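Local coordinates for protein aminopeptidase YwaD (Bacillus subtilis, PDB 6HC6) that removes N-terminal amino acids from peptides, arginine, lysine and leucine among them, as a secreted monomeric enzyme with two zinc ions per subunit, at residues 270-273 and 274-278. Residues are numbered along the deposited sequence; the frame is centred on the assembly and turned at random.
Sequences MLEM and ARVLK. With ACT (acetate ion), chain G.
On helix 260-277, Ala274 gives its N to Met270 O (3.0 Å), the i+4 to i backbone bond that the next three residues repeat; its methyl group rests beside the carbonyl oxygens of Met270 and Leu271. Arg275 follows, and with Glu272 it illustrates how an i, i+3 pair can close a side-on, two-pronged salt bridge. Arg275 NE reaches Glu272 OE1 at 3.0 Å and Arg275 NH2 reaches Glu272 OE2 at 2.7 Å. Both oxygens are met on their syn sides and lie almost exactly in the guanidinium plane, yet the carboxylate is turned 34° from it. A bend in each chain, at chi2 of Glu272 (67°) and chi3 of Arg275 (66°), brings the two flat groups together. His47 and the backbone N of Lys44 also bond to this carboxylate, while Arg275 NH1 holds an acetate ion, probably from the crystallisation liquor, through its O at 2.6 Å. Replacing Arg275 by an alanine would remove both prongs, and the buried Glu272 carboxylate would probably be left without its cationic mate, with the bonds from His47 and the Lys44 N still holding it. The helix is the crossover of a beta-alpha-beta unit between strands 244-250 and 285-291 in the M28 peptidase domain, where Phe288 packs against Ala274 and Leu277. Val276 donates its N to Glu272 O, with CG2 lying 3.3 Å from that same Glu272 O. At Leu277 the N bonds Met273 O at 2.8 Å, and its side chain lies beside that of Met273, pointing the same way, with Leu277 CD1 3.5 Å from Met273 CG, where Val426 of helix 412-430 touches both side chains.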
loop_
_atom_site.group_PDB
_atom_site.type_symbol
_atom_site.label_atom_id
_atom_site.label_comp_id
_atom_site.label_asym_id
_atom_site.label_seq_id
_atom_site.Cartn_x
_atom_site.Cartn_y
_atom_site.Cartn_z
ATOM N N MET A 270 -11.961 8.898 -2.623
ATOM C CA MET A 270 -11.401 10.199 -2.281
ATOM C C MET A 270 -11.759 11.243 -3.340
ATOM O O MET A 270 -12.159 12.366 -3.007
ATOM C CB MET A 270 -9.886 10.065 -2.121
ATOM C CG MET A 270 -9.171 11.388 -1.809
ATOM S SD MET A 270 -8.661 12.238 -3.315
ATOM C CE MET A 270 -7.284 11.210 -3.860
ATOM N N LEU A 271 -11.634 10.893 -4.621
ATOM C CA LEU A 271 -11.902 11.878 -5.671
ATOM C C LEU A 271 -13.382 12.218 -5.746
ATOM O O LEU A 271 -13.751 13.380 -5.953
ATOM C CB LEU A 271 -11.397 11.359 -7.019
ATOM C CG LEU A 271 -9.885 11.382 -7.135
ATOM C CD1 LEU A 271 -9.433 10.612 -8.376
ATOM C CD2 LEU A 271 -9.389 12.841 -7.195
ATOM N N GLU A 272 -14.252 11.220 -5.581
ATOM C CA GLU A 272 -15.679 11.517 -5.604
ATOM C C GLU A 272 -16.093 12.316 -4.378
ATOM O O GLU A 272 -16.972 13.185 -4.467
ATOM C CB GLU A 272 -16.489 10.224 -5.710
ATOM C CG GLU A 272 -17.989 10.415 -5.577
ATOM C CD GLU A 272 -18.618 11.192 -6.733
ATOM O OE1 GLU A 272 -17.906 11.605 -7.678
ATOM O OE2 GLU A 272 -19.839 11.396 -6.685
ATOM N N MET A 273 -15.464 12.068 -3.227
ATOM C CA MET A 273 -15.763 12.914 -2.077
ATOM C C MET A 273 -15.347 14.353 -2.346
ATOM O O MET A 273 -16.064 15.294 -1.981
ATOM C CB MET A 273 -15.075 12.387 -0.818
ATOM C CG MET A 273 -15.497 13.142 0.442
ATOM S SD MET A 273 -14.362 12.835 1.811
ATOM C CE MET A 273 -14.115 11.039 1.624
ATOM N N ALA A 274 -14.194 14.544 -2.995
ATOM C CA ALA A 274 -13.777 15.895 -3.366
ATOM C C ALA A 274 -14.800 16.557 -4.283
ATOM O O ALA A 274 -15.068 17.758 -4.163
ATOM C CB ALA A 274 -12.407 15.847 -4.034
ATOM N N ARG A 275 -15.376 15.794 -5.214
ATOM C CA ARG A 275 -16.434 16.347 -6.054
ATOM C C ARG A 275 -17.639 16.757 -5.223
ATOM O O ARG A 275 -18.221 17.828 -5.441
ATOM C CB ARG A 275 -16.856 15.342 -7.130
ATOM C CG ARG A 275 -17.822 15.964 -8.147
ATOM C CD ARG A 275 -18.525 14.931 -9.010
ATOM N NE ARG A 275 -19.439 14.079 -8.242
ATOM C CZ ARG A 275 -20.692 14.397 -7.930
ATOM N NH1 ARG A 275 -21.214 15.564 -8.312
ATOM N NH2 ARG A 275 -21.428 13.543 -7.226
ATOM N N VAL A 276 -18.037 15.917 -4.265
ATOM C CA VAL A 276 -19.195 16.248 -3.438
ATOM C C VAL A 276 -18.916 17.476 -2.580
ATOM O O VAL A 276 -19.764 18.363 -2.445
ATOM C CB VAL A 276 -19.596 15.047 -2.564
ATOM C CG1 VAL A 276 -20.713 15.473 -1.603
ATOM C CG2 VAL A 276 -20.066 13.911 -3.441
ATOM N N LEU A 277 -17.741 17.517 -1.951
ATOM C CA LEU A 277 -17.406 18.579 -1.011
ATOM C C LEU A 277 -17.016 19.877 -1.698
ATOM O O LEU A 277 -16.899 20.905 -1.019
ATOM C CB LEU A 277 -16.274 18.114 -0.099
ATOM C CG LEU A 277 -16.667 16.905 0.745
ATOM C CD1 LEU A 277 -15.497 16.456 1.582
ATOM C CD2 LEU A 277 -17.844 17.288 1.619
ATOM N N LYS A 278 -16.824 19.850 -3.017
ATOM C CA LYS A 278 -16.463 21.049 -3.763
ATOM C C LYS A 278 -17.413 22.201 -3.456
ATOM O O LYS A 278 -16.976 23.332 -3.222
ATOM C CB LYS A 278 -16.459 20.729 -5.259
ATOM C CG LYS A 278 -16.300 21.915 -6.182
ATOM C CD LYS A 278 -16.635 21.523 -7.624
ATOM C CE LYS A 278 -18.001 20.852 -7.727
ATOM N NZ LYS A 278 -18.575 20.931 -9.101
HETATM C C ACT G . -21.017 17.811 -10.857
HETATM O O ACT G . -20.851 17.816 -9.609
HETATM O OXT ACT G . -22.097 17.717 -11.510
HETATM C CH3 ACT G . -19.727 17.936 -11.716
#